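Local atomic coordinates of PelD (Pseudomonas aeruginosa, PDB entry 4ETZ), a protein that binds the second messenger cyclic di-GMP, largely through its GGDEF-like domain, and acts as an effector in pellicle formation. Residues L8-L13 / D25-T30; A185-F190 / V226-L231; R210-Q215 / L231-A236. All coordinates share one frame; numbering follows the deposited sequence.

Contact 1: L8-L13 / D25-T30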
loop_
_atom_site.group_PDB
_atom_site.type_symbol
_atom_site.label_atom_id
_atom_site.label_comp_id
_atom_site.label_asym_id
_atom_site.label_seq_id
_atom_site.Cartn_x
_atom_site.Cartn_y
_atom_site.Cartn_z
ATOM N N LEU A 8 8.169 0.205 4.756
ATOM C CA LEU A 8 8.216 -0.453 6.078
ATOM C C LEU A 8 8.927 0.383 7.110
ATOM O O LEU A 8 8.482 0.437 8.250
ATOM C CB LEU A 8 8.889 -1.819 5.990
ATOM C CG LEU A 8 8.023 -2.823 5.254
ATOM C CD1 LEU A 8 8.881 -4.001 4.816
ATOM C CD2 LEU A 8 6.923 -3.258 6.171
ATOM N N GLY A 9 10.061 0.988 6.722
ATOM C CA GLY A 9 10.739 1.996 7.553
ATOM C C GLY A 9 9.820 3.121 8.012
ATOM O O GLY A 9 9.709 3.416 9.216
ATOM N N LEU A 10 9.138 3.740 7.056
ATOM C CA LEU A 10 8.181 4.799 7.376
ATOM C C LEU A 10 7.085 4.266 8.307
ATOM O O LEU A 10 6.735 4.921 9.304
ATOM C CB LEU A 10 7.573 5.410 6.115
ATOM C CG LEU A 10 6.691 6.648 6.342
ATOM C CD1 LEU A 10 7.390 7.769 7.122
ATOM C CD2 LEU A 10 6.155 7.197 4.996
ATOM N N ARG A 11 6.548 3.096 7.975
ATOM C CA ARG A 11 5.463 2.543 8.745
ATOM C C ARG A 11 5.908 2.362 10.194
ATOM O O ARG A 11 5.146 2.669 11.108
ATOM C CB ARG A 11 4.913 1.233 8.147
ATOM C CG ARG A 11 3.741 0.628 8.976
ATOM C CD ARG A 11 3.098 -0.564 8.267
ATOM N NE ARG A 11 3.917 -1.757 8.435
ATOM C CZ ARG A 11 3.627 -2.972 7.965
ATOM N NH1 ARG A 11 2.543 -3.178 7.229
ATOM N NH2 ARG A 11 4.438 -3.982 8.247
ATOM N N GLN A 12 7.144 1.923 10.406
ATOM C CA GLN A 12 7.623 1.697 11.761
ATOM C C GLN A 12 7.801 2.992 12.526
ATOM O O GLN A 12 7.555 3.024 13.727
ATOM C CB GLN A 12 8.925 0.863 11.783
ATOM C CG GLN A 12 8.930 -0.417 10.834
ATOM C CD GLN A 12 7.619 -1.286 10.805
ATOM O OE1 GLN A 12 7.103 -1.645 9.708
ATOM N NE2 GLN A 12 7.099 -1.634 12.006
ATOM N N LEU A 13 8.240 4.049 11.843
ATOM C CA LEU A 13 8.381 5.344 12.473
ATOM C C LEU A 13 6.983 5.830 12.900
ATOM O O LEU A 13 6.831 6.385 13.985
ATOM C CB LEU A 13 9.054 6.330 11.508
ATOM C CG LEU A 13 10.485 6.838 11.667
ATOM C CD1 LEU A 13 11.415 6.001 12.604
ATOM C CD2 LEU A 13 11.088 7.042 10.271
ATOM N N ASP A 25 3.088 16.437 10.460
ATOM C CA ASP A 25 4.015 17.448 10.952
ATOM C C ASP A 25 5.305 16.821 11.470
ATOM O O ASP A 25 6.393 17.295 11.150
ATOM C CB ASP A 25 3.380 18.320 12.029
ATOM C CG ASP A 25 2.182 19.100 11.514
ATOM O OD1 ASP A 25 2.333 19.895 10.569
ATOM O OD2 ASP A 25 1.082 18.904 12.061
ATOM N N ALA A 26 5.188 15.761 12.251
ATOM C CA ALA A 26 6.360 15.175 12.911
ATOM C C ALA A 26 7.278 14.368 11.976
ATOM O O ALA A 26 8.496 14.285 12.211
ATOM C CB ALA A 26 5.935 14.337 14.119
ATOM N N LEU A 27 6.702 13.767 10.939
ATOM C CA LEU A 27 7.467 12.975 9.988
ATOM C C LEU A 27 7.714 13.685 8.652
ATOM O O LEU A 27 8.198 13.070 7.724
ATOM C CB LEU A 27 6.817 11.603 9.782
ATOM C CG LEU A 27 7.342 10.450 10.656
ATOM C CD1 LEU A 27 8.312 10.866 11.753
ATOM C CD2 LEU A 27 6.197 9.722 11.216
ATOM N N ALA A 28 7.408 14.978 8.575
ATOM C CA ALA A 28 7.506 15.736 7.324
ATOM C C ALA A 28 8.893 15.658 6.683
ATOM O O ALA A 28 9.001 15.447 5.490
ATOM C CB ALA A 28 7.129 17.181 7.567
ATOM N N GLU A 29 9.946 15.848 7.490
ATOM C CA GLU A 29 11.347 15.734 7.032
ATOM C C GLU A 29 11.652 14.383 6.368
ATOM O O GLU A 29 12.284 14.316 5.322
ATOM C CB GLU A 29 12.310 15.997 8.223
ATOM C CG GLU A 29 12.626 14.777 9.149
ATOM C CD GLU A 29 11.392 14.070 9.774
ATOM O OE1 GLU A 29 10.334 14.706 9.959
ATOM O OE2 GLU A 29 11.483 12.865 10.091
ATOM N N THR A 30 11.176 13.313 6.993
ATOM C CA THR A 30 11.365 11.964 6.539
ATOM C C THR A 30 10.574 11.699 5.243
ATOM O O THR A 30 11.078 11.051 4.318
ATOM C CB THR A 30 10.933 10.977 7.647
ATOM O OG1 THR A 30 11.840 11.099 8.754
ATOM C CG2 THR A 30 10.934 9.557 7.171
#
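T30 sets its methyl group against two leucines one helical turn apart, L10 and L13. T30 CG2 lies 4.0 Å from L10 CD1, and L13 CD2 also comes to 4.0 Å from T30 CG2, so a single methyl meets one branch of each leucine. The threonine torsion explains this: CG2 is anti to the backbone N (chi1 -67°, measured to OG1), which turns the carbon rather than the hydroxyl toward helix 2-16. The side chains of L10 and T30 run antiparallel as they pass, whereas L13 runs at a slant to the threonine.

L27 makes the other half of the contact. Its CG is 4.4 Å from L10 CD1, and its CD2 lies 4.3 Å from the carbonyl carbon L13 C, so it rests partly on backbone. L27 sits just where helix 23-26 gives out and before helix 28-39 sets off; its backbone has left helical values there, and the break puts L27 and T30 side by side against the first helix. All of this is carbon on carbon, and the grip is modest in area.

Further out, the neighbours show how the leucines are placed. L10 also touches I146 of helix 133-151, and L27 reaches L17 in the loop that follows helix 2-16. R11 points elsewhere, with NH1 bonded to the hydroxyl of Y170, NH2 to the carbonyl oxygen of G211, and its chain against L149. At the far end D25 makes a salt bridge with R48.

The arrangement is a small helix-to-helix contact laying the first helix of this fragment, 2-16, which carries R4, a residue of the cyclic di-GMP site, nearer its start, against helices 23-26 and 28-39 of the GAF-family part.

Contact 2: A185-F190 / V226-L231. With C2E (9,9'-[(2R,3R,3aS,5S,7aR,9R,10R,10aS,12S,14aR)-3,5,10,12-tetrahydroxy-5,12-dioxidooctahydro-2H,7H-difuro[3,2-d:3',2'-j][1,3,7,9,2,8]tetraoxadiphosphacyclododecine-2,9-diyl]bis(2-amino-1,9-dihydro-6H-purin-6-one)), chain C.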
loop_
_atom_site.group_PDB
_atom_site.type_symbol
_atom_site.label_atom_id
_atom_site.label_comp_id
_atom_site.label_asym_id
_atom_site.label_seq_id
_atom_site.Cartn_x
_atom_site.Cartn_y
_atom_site.Cartn_z
ATOM N N ALA A 185 0.667 -7.751 -7.537
ATOM C CA ALA A 185 0.424 -8.177 -6.163
ATOM C C ALA A 185 -0.263 -9.508 -6.285
ATOM O O ALA A 185 -0.736 -9.882 -7.373
ATOM C CB ALA A 185 -0.454 -7.184 -5.398
ATOM N N CYS A 186 -0.295 -10.227 -5.165
ATOM C CA CYS A 186 -0.884 -11.560 -5.134
ATOM C C CYS A 186 -1.764 -11.693 -3.917
ATOM O O CYS A 186 -1.408 -11.230 -2.794
ATOM C CB CYS A 186 0.221 -12.607 -5.044
ATOM S SG CYS A 186 -0.322 -14.247 -5.459
ATOM N N LEU A 187 -2.909 -12.320 -4.133
ATOM C CA LEU A 187 -3.792 -12.690 -3.071
ATOM C C LEU A 187 -3.843 -14.218 -2.971
ATOM O O LEU A 187 -4.029 -14.911 -3.967
ATOM C CB LEU A 187 -5.186 -12.206 -3.402
ATOM C CG LEU A 187 -6.049 -11.341 -2.499
ATOM C CD1 LEU A 187 -7.476 -11.329 -3.069
ATOM C CD2 LEU A 187 -6.023 -11.772 -1.032
ATOM N N TYR A 188 -3.687 -14.735 -1.770
ATOM C CA TYR A 188 -3.923 -16.151 -1.524
ATOM C C TYR A 188 -5.057 -16.302 -0.557
ATOM O O TYR A 188 -5.123 -15.580 0.466
ATOM C CB TYR A 188 -2.716 -16.786 -0.857
ATOM C CG TYR A 188 -1.612 -17.177 -1.797
ATOM C CD1 TYR A 188 -1.695 -18.360 -2.560
ATOM C CD2 TYR A 188 -0.456 -16.402 -1.893
ATOM C CE1 TYR A 188 -0.636 -18.754 -3.408
ATOM C CE2 TYR A 188 0.600 -16.772 -2.747
ATOM C CZ TYR A 188 0.501 -17.930 -3.504
ATOM O OH TYR A 188 1.553 -18.280 -4.314
ATOM N N ALA A 189 -5.896 -17.284 -0.822
ATOM C CA ALA A 189 -6.849 -17.756 0.150
ATOM C C ALA A 189 -6.501 -19.190 0.559
ATOM O O ALA A 189 -6.522 -20.107 -0.286
ATOM C CB ALA A 189 -8.297 -17.678 -0.434
ATOM N N PHE A 190 -6.203 -19.385 1.845
ATOM C CA PHE A 190 -6.051 -20.716 2.415
ATOM C C PHE A 190 -7.350 -21.152 3.058
ATOM O O PHE A 190 -7.772 -20.592 4.089
ATOM C CB PHE A 190 -4.866 -20.775 3.392
ATOM C CG PHE A 190 -3.584 -20.333 2.781
ATOM C CD1 PHE A 190 -2.810 -21.226 2.039
ATOM C CD2 PHE A 190 -3.169 -18.994 2.874
ATOM C CE1 PHE A 190 -1.621 -20.805 1.411
ATOM C CE2 PHE A 190 -1.964 -18.559 2.314
ATOM C CZ PHE A 190 -1.182 -19.455 1.559
ATOM N N VAL A 226 -10.933 -19.565 6.723
ATOM C CA VAL A 226 -10.209 -19.147 5.554
ATOM C C VAL A 226 -9.275 -18.065 6.044
ATOM O O VAL A 226 -9.725 -17.104 6.686
ATOM C CB VAL A 226 -11.170 -18.546 4.478
ATOM C CG1 VAL A 226 -10.377 -17.881 3.352
ATOM C CG2 VAL A 226 -12.130 -19.610 3.936
ATOM N N LEU A 227 -7.990 -18.225 5.749
ATOM C CA LEU A 227 -7.040 -17.172 5.933
ATOM C C LEU A 227 -6.667 -16.513 4.586
ATOM O O LEU A 227 -6.017 -17.158 3.755
ATOM C CB LEU A 227 -5.789 -17.725 6.621
ATOM C CG LEU A 227 -4.821 -16.567 6.966
ATOM C CD1 LEU A 227 -5.232 -15.930 8.310
ATOM C CD2 LEU A 227 -3.399 -17.050 7.007
ATOM N N LEU A 228 -7.085 -15.262 4.389
ATOM C CA LEU A 228 -6.635 -14.403 3.261
ATOM C C LEU A 228 -5.313 -13.764 3.508
ATOM O O LEU A 228 -5.098 -13.150 4.563
ATOM C CB LEU A 228 -7.612 -13.248 3.037
ATOM C CG LEU A 228 -8.477 -13.161 1.794
ATOM C CD1 LEU A 228 -9.043 -14.524 1.396
ATOM C CD2 LEU A 228 -9.574 -12.136 1.994
ATOM N N VAL A 229 -4.422 -13.879 2.536
ATOM C CA VAL A 229 -3.139 -13.238 2.599
ATOM C C VAL A 229 -2.978 -12.396 1.318
ATOM O O VAL A 229 -3.123 -12.923 0.208
ATOM C CB VAL A 229 -1.988 -14.269 2.711
ATOM C CG1 VAL A 229 -0.630 -13.572 2.884
ATOM C CG2 VAL A 229 -2.210 -15.284 3.918
ATOM N N LEU A 230 -2.670 -11.103 1.492
ATOM C CA LEU A 230 -2.352 -10.202 0.377
ATOM C C LEU A 230 -0.880 -9.926 0.409
ATOM O O LEU A 230 -0.354 -9.572 1.467
ATOM C CB LEU A 230 -3.115 -8.891 0.513
ATOM C CG LEU A 230 -2.705 -7.782 -0.492
ATOM C CD1 LEU A 230 -3.144 -8.173 -1.930
ATOM C CD2 LEU A 230 -3.349 -6.435 -0.062
ATOM N N LEU A 231 -0.204 -10.115 -0.722
ATOM C CA LEU A 231 1.214 -9.841 -0.880
ATOM C C LEU A 231 1.382 -8.580 -1.783
ATOM O O LEU A 231 1.516 -8.710 -3.010
ATOM C CB LEU A 231 1.963 -11.044 -1.524
ATOM C CG LEU A 231 1.841 -12.513 -1.018
ATOM C CD1 LEU A 231 2.942 -13.402 -1.649
ATOM C CD2 LEU A 231 1.928 -12.577 0.440
HETATM P P1 C2E C . 13.350 -16.335 1.207
HETATM O O2P C2E C . 13.750 -17.754 0.857
HETATM O O1P C2E C . 12.641 -16.098 2.520
HETATM O "O5'" C2E C . 12.437 -15.666 0.107
HETATM C "C5'" C2E C . 12.755 -15.671 -1.291
HETATM C "C4'" C2E C . 11.784 -14.764 -2.047
HETATM O "O4'" C2E C . 10.458 -15.225 -1.841
HETATM C "C3'" C2E C . 11.720 -13.325 -1.527
HETATM O "O3'" C2E C . 12.703 -12.456 -2.064
HETATM C "C2'" C2E C . 10.331 -12.841 -1.864
HETATM O "O2'" C2E C . 10.291 -12.260 -3.169
HETATM C "C1'" C2E C . 9.524 -14.118 -1.786
HETATM N N9 C2E C . 8.864 -14.183 -0.448
HETATM C C8 C2E C . 9.214 -15.054 0.505
HETATM N N7 C2E C . 8.455 -14.952 1.597
HETATM C C5 C2E C . 7.574 -13.947 1.363
HETATM C C6 C2E C . 6.478 -13.286 2.104
HETATM O O6 C2E C . 6.113 -13.652 3.368
HETATM N N1 C2E C . 5.807 -12.284 1.476
HETATM C C2 C2E C . 6.113 -11.835 0.216
HETATM N N2 C2E C . 5.385 -10.827 -0.303
HETATM N N3 C2E C . 7.093 -12.404 -0.525
HETATM C C4 C2E C . 7.846 -13.436 -0.003
HETATM P P11 C2E C . 13.260 -11.231 -1.177
HETATM O O21 C2E C . 14.188 -10.464 -2.085
HETATM O O11 C2E C . 12.119 -10.468 -0.553
HETATM O O5A C2E C . 14.118 -11.971 -0.065
HETATM C C5A C2E C . 15.306 -12.662 -0.389
HETATM C C4A C2E C . 15.792 -13.281 0.897
HETATM O O4A C2E C . 15.994 -12.223 1.830
HETATM C C3A C2E C . 14.747 -14.136 1.575
HETATM O O3A C2E C . 14.718 -15.481 1.142
HETATM C C2A C2E C . 15.130 -14.074 3.030
HETATM O O2A C2E C . 16.190 -14.961 3.350
HETATM C C1A C2E C . 15.650 -12.666 3.153
HETATM N N91 C2E C . 14.543 -11.837 3.657
HETATM C C81 C2E C . 13.797 -11.005 2.903
HETATM N N71 C2E C . 12.858 -10.384 3.664
HETATM C C51 C2E C . 13.002 -10.856 4.916
HETATM C C61 C2E C . 12.327 -10.607 6.196
HETATM O O61 C2E C . 11.322 -9.715 6.218
HETATM N N11 C2E C . 12.702 -11.275 7.288
HETATM C C21 C2E C . 13.735 -12.163 7.228
HETATM N N21 C2E C . 14.100 -12.806 8.361
HETATM N N31 C2E C . 14.402 -12.424 6.072
HETATM C C41 C2E C . 14.090 -11.811 4.912
#
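V229 presses its CG2 methyl against the rim of the F190 ring, 3.7 Å from F190 CE2 and in the ring plane. F190 CG stands anti to its carbonyl carbon (chi1 -55°), which lays the ring's edge along the neighbouring strand. On the same face, Y188 brings CE2 to 4.2 Å from L231 CD1, again at the ring edge. The other face carries L187, A189, L228 and L230: A189 CB meets L228 CD1 at 3.7 Å, while L187 CD2 lies 4.0 Å from L228 CG.

Helix 236-253 covers the aromatic face, with L246 on F190 and Y242 on V229; the Y188 hydroxyl bonds the carbonyl of S239. Between the two layers, the strands are stitched by six backbone hydrogen bonds in the pairs C186–L231, Y188–V229 and F190–L227. Strands 214-219 and 265-272 flank the pair, making these the two middle strands of the four-stranded antiparallel sheet of the GGDEF-like domain.

The polar edge is at L231, the last residue of its strand. L231 N bonds C186 O at 2.6 Å, but the return bond, C186 N to L231 O, stretches to 3.2 Å. Here L231 CB comes 3.6 Å from N2 of the bound cyclic di-GMP, a contact without a bond. These buried strands, paired with each other and with their flanking strands, thus offer one guanine an apolar support and leave its recognition to polar groups from neighbouring loops.

Contact 3: R210-Q215 / L231-A236. With C2E (9,9'-[(2R,3R,3aS,5S,7aR,9R,10R,10aS,12S,14aR)-3,5,10,12-tetrahydroxy-5,12-dioxidooctahydro-2H,7H-difuro[3,2-d:3',2'-j][1,3,7,9,2,8]tetraoxadiphosphacyclododecine-2,9-diyl]bis(2-amino-1,9-dihydro-6H-purin-6-one)), chain C.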
loop_
_atom_site.group_PDB
_atom_site.type_symbol
_atom_site.label_atom_id
_atom_site.label_comp_id
_atom_site.label_asym_id
_atom_site.label_seq_id
_atom_site.Cartn_x
_atom_site.Cartn_y
_atom_site.Cartn_z
ATOM N N ARG A 210 4.945 -11.406 6.916
ATOM C CA ARG A 210 6.219 -10.726 6.713
ATOM C C ARG A 210 6.009 -9.353 6.041
ATOM O O ARG A 210 5.224 -9.245 5.113
ATOM C CB ARG A 210 7.116 -11.578 5.800
ATOM C CG ARG A 210 8.570 -11.095 5.718
ATOM C CD ARG A 210 9.441 -11.997 4.840
ATOM N NE ARG A 210 10.065 -13.086 5.588
ATOM C CZ ARG A 210 10.933 -13.950 5.066
ATOM N NH1 ARG A 210 11.317 -13.854 3.778
ATOM N NH2 ARG A 210 11.443 -14.891 5.834
ATOM N N GLY A 211 6.723 -8.317 6.498
ATOM C CA GLY A 211 6.779 -7.053 5.733
ATOM C C GLY A 211 5.417 -6.394 5.582
ATOM O O GLY A 211 4.659 -6.289 6.539
ATOM N N LEU A 212 5.113 -5.944 4.377
ATOM C CA LEU A 212 3.802 -5.328 4.068
ATOM C C LEU A 212 2.641 -6.292 3.852
ATOM O O LEU A 212 1.503 -5.852 3.631
ATOM C CB LEU A 212 3.906 -4.425 2.836
ATOM C CG LEU A 212 4.108 -2.900 2.834
ATOM C CD1 LEU A 212 4.359 -2.107 4.162
ATOM C CD2 LEU A 212 5.122 -2.568 1.753
ATOM N N ASP A 213 2.894 -7.597 3.893
ATOM C CA ASP A 213 1.776 -8.546 3.799
ATOM C C ASP A 213 0.743 -8.341 4.875
ATOM O O ASP A 213 1.083 -8.090 6.044
ATOM C CB ASP A 213 2.302 -9.992 3.816
ATOM C CG ASP A 213 3.237 -10.268 2.670
ATOM O OD1 ASP A 213 3.423 -9.388 1.775
ATOM O OD2 ASP A 213 3.816 -11.372 2.669
ATOM N N VAL A 214 -0.526 -8.411 4.494
ATOM C CA VAL A 214 -1.597 -8.326 5.479
ATOM C C VAL A 214 -2.487 -9.559 5.382
ATOM O O VAL A 214 -2.579 -10.175 4.321
ATOM C CB VAL A 214 -2.457 -7.047 5.352
ATOM C CG1 VAL A 214 -1.675 -5.808 5.937
ATOM C CG2 VAL A 214 -2.858 -6.823 3.921
ATOM N N GLN A 215 -3.145 -9.882 6.492
ATOM C CA GLN A 215 -3.932 -11.092 6.592
ATOM C C GLN A 215 -5.314 -10.821 7.149
ATOM O O GLN A 215 -5.544 -9.890 7.930
ATOM C CB GLN A 215 -3.228 -12.142 7.464
ATOM C CG GLN A 215 -1.820 -12.562 7.009
ATOM C CD GLN A 215 -1.249 -13.694 7.840
ATOM O OE1 GLN A 215 -1.768 -13.991 8.910
ATOM N NE2 GLN A 215 -0.181 -14.349 7.337
ATOM N N LEU A 231 -0.204 -10.115 -0.722
ATOM C CA LEU A 231 1.214 -9.841 -0.880
ATOM C C LEU A 231 1.382 -8.580 -1.783
ATOM O O LEU A 231 1.516 -8.710 -3.010
ATOM C CB LEU A 231 1.963 -11.044 -1.524
ATOM C CG LEU A 231 1.841 -12.513 -1.018
ATOM C CD1 LEU A 231 2.942 -13.402 -1.649
ATOM C CD2 LEU A 231 1.928 -12.577 0.440
ATOM N N PRO A 232 1.389 -7.363 -1.171
ATOM C CA PRO A 232 1.573 -6.126 -1.957
ATOM C C PRO A 232 2.883 -6.122 -2.673
ATOM O O PRO A 232 3.868 -6.627 -2.153
ATOM C CB PRO A 232 1.590 -4.996 -0.874
ATOM C CG PRO A 232 0.908 -5.582 0.292
ATOM C CD PRO A 232 1.145 -7.073 0.267
ATOM N N LEU A 233 2.909 -5.532 -3.864
ATOM C CA LEU A 233 4.175 -5.225 -4.556
ATOM C C LEU A 233 5.068 -6.452 -4.711
ATOM O O LEU A 233 6.286 -6.389 -4.512
ATOM C CB LEU A 233 4.931 -4.076 -3.871
ATOM C CG LEU A 233 4.164 -2.760 -3.651
ATOM C CD1 LEU A 233 4.858 -1.881 -2.630
ATOM C CD2 LEU A 233 3.999 -2.007 -4.981
ATOM N N THR A 234 4.444 -7.551 -5.107
ATOM C CA THR A 234 5.104 -8.839 -5.209
ATOM C C THR A 234 4.775 -9.464 -6.565
ATOM O O THR A 234 3.614 -9.508 -6.965
ATOM C CB THR A 234 4.634 -9.760 -4.035
ATOM O OG1 THR A 234 5.038 -9.153 -2.808
ATOM C CG2 THR A 234 5.252 -11.178 -4.133
ATOM N N SER A 235 5.802 -9.923 -7.274
ATOM C CA SER A 235 5.630 -10.470 -8.620
ATOM C C SER A 235 5.270 -11.949 -8.512
ATOM O O SER A 235 5.300 -12.513 -7.414
ATOM C CB SER A 235 6.929 -10.306 -9.392
ATOM O OG SER A 235 7.962 -10.949 -8.656
ATOM N N ALA A 236 4.951 -12.564 -9.652
ATOM C CA ALA A 236 4.681 -14.003 -9.765
ATOM C C ALA A 236 5.865 -14.827 -9.254
ATOM O O ALA A 236 5.699 -15.845 -8.598
ATOM C CB ALA A 236 4.398 -14.345 -11.220
HETATM P P1 C2E C . 13.350 -16.335 1.207
HETATM O O2P C2E C . 13.750 -17.754 0.857
HETATM O O1P C2E C . 12.641 -16.098 2.520
HETATM O "O5'" C2E C . 12.437 -15.666 0.107
HETATM C "C5'" C2E C . 12.755 -15.671 -1.291
HETATM C "C4'" C2E C . 11.784 -14.764 -2.047
HETATM O "O4'" C2E C . 10.458 -15.225 -1.841
HETATM C "C3'" C2E C . 11.720 -13.325 -1.527
HETATM O "O3'" C2E C . 12.703 -12.456 -2.064
HETATM C "C2'" C2E C . 10.331 -12.841 -1.864
HETATM O "O2'" C2E C . 10.291 -12.260 -3.169
HETATM C "C1'" C2E C . 9.524 -14.118 -1.786
HETATM N N9 C2E C . 8.864 -14.183 -0.448
HETATM C C8 C2E C . 9.214 -15.054 0.505
HETATM N N7 C2E C . 8.455 -14.952 1.597
HETATM C C5 C2E C . 7.574 -13.947 1.363
HETATM C C6 C2E C . 6.478 -13.286 2.104
HETATM O O6 C2E C . 6.113 -13.652 3.368
HETATM N N1 C2E C . 5.807 -12.284 1.476
HETATM C C2 C2E C . 6.113 -11.835 0.216
HETATM N N2 C2E C . 5.385 -10.827 -0.303
HETATM N N3 C2E C . 7.093 -12.404 -0.525
HETATM C C4 C2E C . 7.846 -13.436 -0.003
HETATM P P11 C2E C . 13.260 -11.231 -1.177
HETATM O O21 C2E C . 14.188 -10.464 -2.085
HETATM O O11 C2E C . 12.119 -10.468 -0.553
HETATM O O5A C2E C . 14.118 -11.971 -0.065
HETATM C C5A C2E C . 15.306 -12.662 -0.389
HETATM C C4A C2E C . 15.792 -13.281 0.897
HETATM O O4A C2E C . 15.994 -12.223 1.830
HETATM C C3A C2E C . 14.747 -14.136 1.575
HETATM O O3A C2E C . 14.718 -15.481 1.142
HETATM C C2A C2E C . 15.130 -14.074 3.030
HETATM O O2A C2E C . 16.190 -14.961 3.350
HETATM C C1A C2E C . 15.650 -12.666 3.153
HETATM N N91 C2E C . 14.543 -11.837 3.657
HETATM C C81 C2E C . 13.797 -11.005 2.903
HETATM N N71 C2E C . 12.858 -10.384 3.664
HETATM C C51 C2E C . 13.002 -10.856 4.916
HETATM C C61 C2E C . 12.327 -10.607 6.196
HETATM O O61 C2E C . 11.322 -9.715 6.218
HETATM N N11 C2E C . 12.702 -11.275 7.288
HETATM C C21 C2E C . 13.735 -12.163 7.228
HETATM N N21 C2E C . 14.100 -12.806 8.361
HETATM N N31 C2E C . 14.402 -12.424 6.072
HETATM C C41 C2E C . 14.090 -11.811 4.912
HETATM O O HOH W 1 4.633 -7.346 0.483
#
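D213 and L231 cross at an angle, with L231 CD2 only 3.2 Å from D213 OD2; the leucine methyl lies against the carboxylate, which the guanine of cyclic di-GMP also meets. With CG anti to its carbonyl carbon (chi1 -60°), D213 turns both oxygens to the donors of that base. OD2 takes N1 in a nearly straight and very short bond, 2.5 Å as modelled, and OD1 takes the amino group N2 at 3.2 Å.

N2 has a second acceptor from the other segment: T234 OG1, 3.0 Å away. That hydroxyl in turn donates to P232 O at 2.9 Å, from above the carbonyl plane; its proton goes there, and the oxygen is the acceptor for N2. A water ties the two segments together, donating to D213 OD1 at 2.7 Å and to P232 O at 2.8 Å. The proline ring packs its CG on the carbonyl O and CB of L212.

R210 works on the other guanine. Its chain bends at chi3 (-90°), bringing one face of the guanidinium over C51, offset toward the rim, while NH1 reaches in plane to phosphate oxygen O1P at 2.9 Å. R245 joins it in holding the ligand.

R210 and D213 bracket a type II' turn, in the RxxD pattern of the inhibitory site of diguanylate cyclases. Two N-H donors facing one carboxylate suggest that D213 is ionised, and the pairing reads the N1/N2 Watson-Crick edge of guanine, consistent with selection for that base, while the arginine supplies the charge for the phosphate.

How the contacts relate
The three contacts run from the GAF side of the molecule to the ligand. Contact 1 comes first in the chain and closes before the others open; its centre lies about 27 Å from that of contact 2 and about 20 Å from that of contact 3. Contacts 2 and 3 alternate along the chain, share L231, and sit with centres about 9 Å apart in the GGDEF domain, where strands 214-219 and 225-231 are neighbours in one sheet; both touch cyclic di-GMP. Helix 2-16 bridges the two ends: R11 and L8 reach G211 and L212 in the ligand-binding turn. Through this helix, the nucleotide site and the GAF domain are physically joined.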